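Local structure of transcription factor GAMBIF1 (Anopheles gambiae, 1BVO) at residues G47-R51 with S90-S94; P68-N72 with A113-R117; I5-P9 with V166-I171; R121-F125 with L145-V149. The protein binds DNA through its Rel-homology specificity domain and probably activates transcription sequence-specifically, as a Dorsal homologue of the mosquito. One frame throughout, in Å; residues are numbered along the deposited sequence.

Interaction 1: G47-R51 with S90-S94; sequences GYRGR and STTMS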
# COMPACT_ATOMS: atom_id res chain seq x y z
N GLY C 47 11.79 -45.91 5.03
CA GLY C 47 13.11 -46.45 4.80
C GLY C 47 14.18 -46.06 5.80
O GLY C 47 15.32 -46.50 5.66
N TYR C 48 13.83 -45.31 6.84
CA TYR C 48 14.84 -44.90 7.81
C TYR C 48 14.29 -44.50 9.17
O TYR C 48 13.18 -43.99 9.30
CB TYR C 48 15.68 -43.75 7.20
CG TYR C 48 16.60 -42.99 8.14
CD1 TYR C 48 16.11 -41.95 8.94
CD2 TYR C 48 17.98 -43.23 8.17
CE1 TYR C 48 16.96 -41.17 9.72
CE2 TYR C 48 18.84 -42.45 8.95
CZ TYR C 48 18.32 -41.42 9.72
OH TYR C 48 19.15 -40.63 10.47
N ARG C 49 15.07 -44.84 10.20
CA ARG C 49 14.74 -44.48 11.57
C ARG C 49 15.99 -43.90 12.20
O ARG C 49 17.04 -44.55 12.22
CB ARG C 49 14.26 -45.68 12.39
CG ARG C 49 13.83 -45.27 13.81
CD ARG C 49 13.17 -46.39 14.56
NE ARG C 49 11.86 -46.71 14.00
CZ ARG C 49 11.39 -47.95 13.84
NH1 ARG C 49 12.13 -49.00 14.20
NH2 ARG C 49 10.18 -48.13 13.34
N GLY C 50 15.86 -42.68 12.70
CA GLY C 50 16.98 -42.01 13.31
C GLY C 50 16.66 -40.54 13.34
O GLY C 50 15.51 -40.14 13.16
N ARG C 51 17.67 -39.73 13.60
CA ARG C 51 17.54 -38.29 13.65
C ARG C 51 17.26 -37.78 12.25
O ARG C 51 17.85 -38.29 11.28
CB ARG C 51 18.87 -37.64 14.06
CG ARG C 51 19.49 -38.16 15.32
CD ARG C 51 18.83 -37.63 16.56
NE ARG C 51 18.85 -36.18 16.72
CZ ARG C 51 19.93 -35.42 16.88
NH1 ARG C 51 21.14 -35.96 16.87
NH2 ARG C 51 19.77 -34.12 17.19
N SER C 90 12.33 -39.11 16.14
CA SER C 90 13.31 -40.12 15.76
C SER C 90 12.89 -41.59 15.80
O SER C 90 13.68 -42.47 15.43
CB SER C 90 14.62 -39.91 16.53
OG SER C 90 14.43 -39.21 17.76
N THR C 91 11.67 -41.87 16.21
CA THR C 91 11.20 -43.25 16.25
C THR C 91 9.96 -43.43 15.38
O THR C 91 9.92 -44.31 14.52
CB THR C 91 10.94 -43.74 17.69
OG1 THR C 91 12.17 -43.74 18.42
CG2 THR C 91 10.36 -45.17 17.69
N THR C 92 8.97 -42.57 15.57
CA THR C 92 7.75 -42.65 14.78
C THR C 92 8.05 -42.24 13.34
O THR C 92 7.46 -42.77 12.40
CB THR C 92 6.64 -41.75 15.34
OG1 THR C 92 6.93 -40.37 15.05
CG2 THR C 92 6.51 -41.92 16.86
N MET C 93 8.99 -41.30 13.18
CA MET C 93 9.40 -40.79 11.87
C MET C 93 8.34 -39.93 11.18
O MET C 93 8.33 -39.81 9.95
CB MET C 93 9.83 -41.94 10.94
CG MET C 93 11.19 -42.47 11.23
SD MET C 93 12.34 -41.12 11.39
CE MET C 93 12.95 -41.51 12.82
N SER C 94 7.50 -39.28 11.97
CA SER C 94 6.45 -38.42 11.44
C SER C 94 6.38 -37.09 12.16
O SER C 94 6.84 -36.96 13.31
CB SER C 94 5.08 -39.11 11.56
OG SER C 94 5.18 -40.32 12.28

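Interaction 2: P68-N72 with A113-R117; sequences PHPHN and ALRLR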
# COMPACT_ATOMS: atom_id res chain seq x y z
N PRO C 68 11.42 -21.11 -5.47
CA PRO C 68 11.17 -20.47 -4.19
C PRO C 68 10.06 -19.47 -4.41
O PRO C 68 10.11 -18.69 -5.38
CB PRO C 68 12.48 -19.77 -3.91
CG PRO C 68 13.47 -20.74 -4.43
CD PRO C 68 12.86 -21.14 -5.77
N HIS C 69 9.02 -19.59 -3.62
CA HIS C 69 7.91 -18.69 -3.72
C HIS C 69 8.21 -17.69 -2.65
O HIS C 69 8.52 -18.06 -1.52
CB HIS C 69 6.59 -19.40 -3.43
CG HIS C 69 5.40 -18.56 -3.73
ND1 HIS C 69 5.25 -17.29 -3.21
CD2 HIS C 69 4.34 -18.77 -4.54
CE1 HIS C 69 4.14 -16.75 -3.70
NE2 HIS C 69 3.58 -17.62 -4.51
N PRO C 70 8.06 -16.39 -2.96
CA PRO C 70 8.32 -15.28 -2.02
C PRO C 70 7.68 -15.40 -0.65
O PRO C 70 8.30 -15.09 0.37
CB PRO C 70 7.80 -14.06 -2.78
CG PRO C 70 6.78 -14.64 -3.72
CD PRO C 70 7.51 -15.87 -4.22
N HIS C 71 6.43 -15.86 -0.62
CA HIS C 71 5.71 -15.99 0.64
C HIS C 71 6.47 -16.68 1.78
O HIS C 71 7.22 -17.64 1.56
CB HIS C 71 4.34 -16.58 0.38
CG HIS C 71 3.44 -15.67 -0.40
ND1 HIS C 71 2.21 -16.05 -0.85
CD2 HIS C 71 3.61 -14.38 -0.77
CE1 HIS C 71 1.62 -15.01 -1.45
NE2 HIS C 71 2.46 -13.99 -1.41
N ASN C 72 6.36 -16.10 2.97
CA ASN C 72 7.04 -16.63 4.15
C ASN C 72 6.10 -17.51 4.95
O ASN C 72 4.88 -17.27 4.98
CB ASN C 72 7.51 -15.49 5.05
CG ASN C 72 8.39 -14.50 4.33
OD1 ASN C 72 9.31 -14.87 3.59
ND2 ASN C 72 8.08 -13.22 4.50
N ALA C 113 12.31 -10.10 -0.85
CA ALA C 113 11.96 -11.37 -0.23
C ALA C 113 12.77 -12.49 -0.84
O ALA C 113 13.51 -13.20 -0.14
CB ALA C 113 10.47 -11.63 -0.38
N LEU C 114 12.63 -12.67 -2.15
CA LEU C 114 13.36 -13.70 -2.87
C LEU C 114 14.85 -13.47 -2.70
O LEU C 114 15.65 -14.40 -2.73
CB LEU C 114 13.01 -13.68 -4.35
CG LEU C 114 11.62 -14.25 -4.63
CD1 LEU C 114 11.31 -14.13 -6.10
CD2 LEU C 114 11.58 -15.71 -4.18
N ARG C 115 15.21 -12.20 -2.49
CA ARG C 115 16.59 -11.82 -2.27
C ARG C 115 17.00 -12.59 -1.02
O ARG C 115 17.93 -13.40 -1.06
CB ARG C 115 16.68 -10.30 -2.03
CG ARG C 115 18.09 -9.69 -2.05
CD ARG C 115 18.20 -8.49 -1.12
NE ARG C 115 18.89 -8.80 0.13
CZ ARG C 115 18.39 -8.62 1.36
NH1 ARG C 115 17.17 -8.11 1.51
NH2 ARG C 115 19.12 -8.97 2.43
N LEU C 116 16.22 -12.44 0.05
CA LEU C 116 16.48 -13.12 1.32
C LEU C 116 16.43 -14.65 1.27
O LEU C 116 17.28 -15.30 1.88
CB LEU C 116 15.54 -12.59 2.42
CG LEU C 116 15.83 -11.18 2.94
CD1 LEU C 116 14.64 -10.63 3.72
CD2 LEU C 116 17.08 -11.20 3.81
N ARG C 117 15.47 -15.23 0.55
CA ARG C 117 15.39 -16.69 0.45
C ARG C 117 16.74 -17.19 -0.07
O ARG C 117 17.25 -18.20 0.41
CB ARG C 117 14.23 -17.11 -0.48
CG ARG C 117 13.88 -18.62 -0.47
CD ARG C 117 13.21 -19.08 0.83
NE ARG C 117 12.13 -18.18 1.26
CZ ARG C 117 10.92 -18.12 0.72
NH1 ARG C 117 10.60 -18.94 -0.29
NH2 ARG C 117 10.05 -17.20 1.16

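Interaction 3: I5-P9 with V166-I171; sequences ITEQP and VVSDII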
# COMPACT_ATOMS: atom_id res chain seq x y z
N ILE C 5 3.63 -37.54 2.08
CA ILE C 5 2.78 -36.49 2.62
C ILE C 5 1.48 -37.14 3.02
O ILE C 5 0.53 -37.18 2.24
CB ILE C 5 2.55 -35.40 1.61
CG1 ILE C 5 3.90 -34.87 1.16
CG2 ILE C 5 1.63 -34.32 2.20
CD1 ILE C 5 3.83 -33.58 0.42
N THR C 6 1.42 -37.59 4.26
CA THR C 6 0.26 -38.29 4.78
C THR C 6 -1.03 -37.51 4.92
O THR C 6 -2.12 -38.10 4.91
CB THR C 6 0.61 -39.04 6.08
OG1 THR C 6 1.06 -38.11 7.07
CG2 THR C 6 1.73 -40.05 5.80
N GLU C 7 -0.94 -36.21 5.13
CA GLU C 7 -2.15 -35.41 5.18
C GLU C 7 -1.75 -34.12 4.52
O GLU C 7 -0.78 -33.48 4.89
CB GLU C 7 -2.73 -35.20 6.58
CG GLU C 7 -3.72 -34.03 6.67
CD GLU C 7 -5.16 -34.41 6.94
OE1 GLU C 7 -5.47 -34.95 8.02
OE2 GLU C 7 -6.02 -34.13 6.09
N GLN C 8 -2.42 -33.90 3.41
CA GLN C 8 -2.20 -32.76 2.56
C GLN C 8 -2.89 -31.52 3.05
O GLN C 8 -3.98 -31.58 3.63
CB GLN C 8 -2.70 -33.08 1.16
CG GLN C 8 -1.85 -34.06 0.45
CD GLN C 8 -0.72 -33.41 -0.28
OE1 GLN C 8 -0.56 -32.18 -0.26
NE2 GLN C 8 0.11 -34.22 -0.93
N PRO C 9 -2.28 -30.38 2.79
CA PRO C 9 -2.87 -29.13 3.22
C PRO C 9 -4.17 -28.90 2.48
O PRO C 9 -4.33 -29.26 1.31
CB PRO C 9 -1.82 -28.09 2.83
CG PRO C 9 -1.06 -28.76 1.70
CD PRO C 9 -0.95 -30.17 2.19
N VAL C 166 9.95 -32.98 -1.62
CA VAL C 166 8.63 -33.47 -1.95
C VAL C 166 7.73 -32.25 -1.87
O VAL C 166 7.88 -31.40 -0.97
CB VAL C 166 8.22 -34.63 -1.01
CG1 VAL C 166 6.73 -34.71 -0.87
CG2 VAL C 166 8.77 -35.93 -1.58
N VAL C 167 6.87 -32.13 -2.86
CA VAL C 167 6.00 -30.98 -2.94
C VAL C 167 4.55 -31.40 -2.68
O VAL C 167 4.16 -32.53 -2.96
CB VAL C 167 6.24 -30.28 -4.30
CG1 VAL C 167 4.95 -29.91 -4.99
CG2 VAL C 167 7.15 -29.09 -4.10
N SER C 168 3.84 -30.52 -1.98
CA SER C 168 2.44 -30.71 -1.59
C SER C 168 1.52 -30.21 -2.67
O SER C 168 1.92 -29.40 -3.53
CB SER C 168 2.15 -29.89 -0.34
OG SER C 168 2.14 -28.50 -0.67
N ASP C 169 0.25 -30.59 -2.58
CA ASP C 169 -0.73 -30.12 -3.54
C ASP C 169 -0.82 -28.62 -3.36
O ASP C 169 -0.36 -28.08 -2.34
CB ASP C 169 -2.08 -30.77 -3.31
CG ASP C 169 -2.03 -32.28 -3.52
OD1 ASP C 169 -0.95 -32.80 -3.92
OD2 ASP C 169 -3.06 -32.95 -3.29
N ILE C 170 -1.39 -27.93 -4.34
CA ILE C 170 -1.47 -26.50 -4.24
C ILE C 170 -2.39 -25.97 -3.14
O ILE C 170 -3.44 -26.55 -2.83
CB ILE C 170 -1.82 -25.87 -5.58
CG1 ILE C 170 -0.77 -26.30 -6.60
CG2 ILE C 170 -1.86 -24.35 -5.45
CD1 ILE C 170 -1.19 -26.15 -8.03
N ILE C 171 -1.94 -24.88 -2.53
CA ILE C 171 -2.66 -24.16 -1.48
C ILE C 171 -2.98 -22.80 -2.12
O ILE C 171 -2.07 -22.08 -2.54
CB ILE C 171 -1.79 -23.91 -0.25
CG1 ILE C 171 -1.48 -25.21 0.45
CG2 ILE C 171 -2.47 -22.93 0.69
CD1 ILE C 171 -0.39 -25.08 1.47
O HOH W 1 2.04 -34.15 -3.16

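Interaction 4: R121-F125 with L145-V149; sequences RVDPF and LCFQV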
# COMPACT_ATOMS: atom_id res chain seq x y z
N ARG C 121 19.78 -19.53 1.62
CA ARG C 121 20.18 -20.64 0.73
C ARG C 121 19.10 -21.71 0.57
O ARG C 121 19.41 -22.87 0.31
CB ARG C 121 21.50 -21.29 1.17
CG ARG C 121 22.80 -20.51 0.85
CD ARG C 121 23.27 -20.60 -0.62
NE ARG C 121 23.90 -21.88 -0.99
CZ ARG C 121 24.59 -22.07 -2.13
NH1 ARG C 121 24.73 -21.07 -2.99
NH2 ARG C 121 25.11 -23.26 -2.42
N VAL C 122 17.84 -21.32 0.66
CA VAL C 122 16.75 -22.27 0.49
C VAL C 122 16.28 -22.30 -0.95
O VAL C 122 15.62 -21.38 -1.43
CB VAL C 122 15.54 -21.95 1.41
CG1 VAL C 122 14.32 -22.75 1.00
CG2 VAL C 122 15.89 -22.30 2.84
N ASP C 123 16.67 -23.35 -1.66
CA ASP C 123 16.27 -23.51 -3.03
C ASP C 123 16.15 -24.99 -3.22
O ASP C 123 17.11 -25.67 -3.59
CB ASP C 123 17.32 -22.93 -3.97
CG ASP C 123 16.94 -23.08 -5.43
OD1 ASP C 123 15.94 -23.76 -5.76
OD2 ASP C 123 17.66 -22.52 -6.28
N PRO C 124 14.96 -25.53 -2.95
CA PRO C 124 14.68 -26.95 -3.07
C PRO C 124 15.09 -27.60 -4.39
O PRO C 124 15.86 -28.56 -4.40
CB PRO C 124 13.17 -27.02 -2.86
CG PRO C 124 12.90 -25.87 -1.94
CD PRO C 124 13.74 -24.79 -2.57
N PHE C 125 14.56 -27.08 -5.49
CA PHE C 125 14.84 -27.68 -6.78
C PHE C 125 15.99 -27.16 -7.65
O PHE C 125 16.11 -27.56 -8.81
CB PHE C 125 13.53 -27.74 -7.58
CG PHE C 125 12.45 -28.54 -6.90
CD1 PHE C 125 11.58 -27.94 -5.99
CD2 PHE C 125 12.32 -29.90 -7.16
CE1 PHE C 125 10.59 -28.70 -5.35
CE2 PHE C 125 11.34 -30.66 -6.53
CZ PHE C 125 10.48 -30.06 -5.62
N LEU C 145 3.71 -26.23 -0.23
CA LEU C 145 4.65 -26.36 0.87
C LEU C 145 5.71 -27.31 0.37
O LEU C 145 5.40 -28.34 -0.26
CB LEU C 145 3.95 -26.96 2.09
CG LEU C 145 2.81 -26.10 2.64
CD1 LEU C 145 2.07 -26.85 3.73
CD2 LEU C 145 3.36 -24.79 3.15
N CYS C 146 6.97 -26.98 0.62
CA CYS C 146 8.04 -27.86 0.19
C CYS C 146 8.67 -28.48 1.43
O CYS C 146 9.02 -27.77 2.39
CB CYS C 146 9.10 -27.10 -0.58
SG CYS C 146 10.25 -28.23 -1.43
N PHE C 147 8.78 -29.81 1.44
CA PHE C 147 9.36 -30.49 2.58
C PHE C 147 10.71 -31.08 2.22
O PHE C 147 10.78 -32.09 1.54
CB PHE C 147 8.43 -31.60 3.08
CG PHE C 147 7.05 -31.11 3.48
CD1 PHE C 147 6.80 -30.66 4.76
CD2 PHE C 147 6.01 -31.11 2.56
CE1 PHE C 147 5.53 -30.20 5.12
CE2 PHE C 147 4.75 -30.66 2.90
CZ PHE C 147 4.50 -30.21 4.19
N GLN C 148 11.78 -30.42 2.63
CA GLN C 148 13.10 -30.97 2.37
C GLN C 148 13.52 -31.68 3.63
O GLN C 148 13.70 -31.03 4.67
CB GLN C 148 14.12 -29.90 2.09
CG GLN C 148 14.04 -29.27 0.76
CD GLN C 148 14.92 -28.09 0.74
OE1 GLN C 148 14.62 -27.07 1.38
NE2 GLN C 148 16.08 -28.25 0.12
N VAL C 149 13.69 -32.99 3.55
CA VAL C 149 14.09 -33.75 4.71
C VAL C 149 15.58 -34.05 4.66
O VAL C 149 16.14 -34.31 3.59
CB VAL C 149 13.25 -35.05 4.86
CG1 VAL C 149 13.99 -36.08 5.70
CG2 VAL C 149 11.92 -34.72 5.51

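Interaction 1: G47-R51 with S90-S94
Arg49 and Gly50 pass Thr91 and Ser90 as two irregular loop backbones without regular strand pairing, closest at Gly50 and Ser90, whose CA atoms lie 4.8 Å apart. One backbone touch accompanies this approach: Ser90 CA turns its hydrogen toward Gly50 O, a CA-H...O contact of 3.4 Å. The CB of Ser90 rests against the same carbonyl group.

The polar link is made by Arg49. Its chain leaves the backbone extended, with CG anti to the backbone N (chi1 -177°), reaches over Ser90 O and bends only at chi3, and that bend turns NE to the neighbouring loop. NE gives its hydrogen to Thr91 O at 3.1 Å with an N-H...O angle of 143°. It meets a lone pair in the carbonyl plane, although the oxygen lies somewhat out of the guanidinium plane, so the bond is moderately bent.

The thioether chain of Met93 packs on the backbone of Tyr48 and Arg49. Buried, and bent at chi2 and chi3, it crosses the Arg49 side chain obliquely, with CG 4.1 Å from Arg49 CA. Within the loop 47-51, Tyr48 OH reaches along its own segment, past Gly50, to a hydrogen bond of 2.8 Å with Arg51 O.

Arg51 faces away and forms a salt bridge with Glu87. Both loops carry the chain from one sheet of the immunoglobulin-like sandwich to the other: the loop 47-51 joins strand 42-46 to strand 52-59, and the segment 90-94 leads from strand 83-87 into strand 94-96.

Interaction 2: P68-N72 with A113-R117
Arg117 starts out from the helix with CG opposite the backbone N (chi1 -170°), then turns at chi2 (70°) and again at chi3, and this hooked course lays its guanidinium against the backbone of His69, Pro70 and His71. NH1 donates to His69 O at 2.6 Å, with an N-H...O angle of 150°. NH2 bonds to His71 O at 2.9 Å and adds weak bonds to Pro70 O and His69 O. In the two stronger bonds the nitrogen sits above the carbonyl plane and not on a lone pair. One buried cationic group thus grips the His69 and His71 carbonyls and, weakly, that of Pro70, which should limit its rotation.

Beside this grip the packing is apolar. Leu114 CD2 lies 4.2 Å from Pro68 CB and 4.1 Å from Pro70 CD, the leucine and Pro70 side by side and pointing the same way. Ala113 CB meets Pro70 CB at 4.3 Å, while Pro68 CB rests on Arg117 CG at 3.9 Å.

The loop has its own brace: His71 N donates to His69 ND1 at 3.2 Å, and CE1 of His69 stands over a face of the His71 ring. NE2 of His69 bonds to Asp139 O.

The contact's nearest atom is about 6 Å from the DNA. Helix 107-120 is thereby packed onto the loop between strands 52-59 and 72-74, with both histidines resting on Val143 of strand 142-152.

Interaction 3: I5-P9 with V166-I171
Ile5, Gln8 and Pro9 meet Val166, Ser168, Asp169 and Ile171 where the edge strands of the two sheets of an immunoglobulin-like sandwich come together. Strand 2-7 lies at an edge of the three-stranded sheet and 159-172 at an edge of the five-stranded one. A classic beta bulge, Thr6 and Glu7 both facing Ser42, marks the corner at which the first strand turns.

The apolar contacts fall on either side of a polar centre. Toward Val166, Ile5 CD1 reaches Val166 CG1, the two side chains running past each other in opposite directions; it also lies 3.8 Å from Ser168 CA. Toward Ile171, the Pro9 ring crosses the isoleucine at about a right angle, its CB 3.6 Å from CD1 of Ile171.

The polar centre is the Gln8 amide. Its chain bends at chi2 (-87°), which lays the amide over the Asp169 carboxylate, the two planes stacked 18° apart. From there OE1 accepts the backbone N-H of Asp169 in a nearly straight bond of 2.9 Å (171°). Ser168 OG donates to Asp169 O, and Leu145 N bonds to Ser168 OG, tying the segment to strand 142-152.

A water bridges the two segments: it accepts from Gln8 NE2 at 3.0 Å and donates to Val167 O at 2.7 Å, with a weak third bond to Asp169 OD1.

Interaction 4: R121-F125 with L145-V149
Pro124 lies against Cys146 and Gln148, on the face of strand 142-152 that is turned to the loop 121-125, away from the interior of the immunoglobulin-like sandwich. The loop carrying the proline follows helix 107-120, which ends in a Schellman motif: Arg121, with positive phi, is its C-prime residue, and Val122 N bonds back to Arg117 O. The chain then drops onto the five-stranded sheet.

Pro124 is the centre of the contact. Its CB and CG both lean on the sulfur of Cys146, at 3.5 Å and 3.6 Å from SG, so the thiol is met by the flank of the ring.

In Cys146 the sulfur stands anti to the backbone N (chi1 -167°), which puts SG against the proline ring. Its CB points toward the loop as well, and the residue is buried, with Val59 of strand 52-59 also touching it.

Gln148, two residues further along the same face, stretches beyond CG and crosses Pro124 at about a right angle. Its amide touches the proline without any hydrogen bond across the contact: NE2 lies 3.7 Å from Pro124 CA, OE1 3.9 Å from Pro124 CG. Val122 CG1 is a more distant neighbour of that amide.

Between them, Phe147 turns to the inside of the sandwich and packs on Ile5. Phe125 extends the outer cover over Pro165 and Val167 of strand 159-172. Its ring meets Cys146 obliquely in a sulfur-aromatic contact, with CE1 4.0 Å from SG and the sulfur 5.1 Å from the ring centroid, 59° off the normal.

Interaction 2 is the buried contact and interaction 1 the surface one, their centres about 30 Å apart on opposite sides of the chain's centre; interactions 3 and 4 are partly buried. The last two share a sheet: strands 142-152 and 159-172 are neighbours in it, Val166 O pairs with Phe147 N, and Val167 packs on Phe125. Interaction 4 also touches interaction 2, because the loop 121-125 leaves the same helix and Val122 rests on Pro68. Chemistry follows place. An arginine serves one carbonyl at the surface in interaction 1 but three, one of them weakly, in interaction 2, water enters interaction 3, and interaction 4 has only packing between its segments.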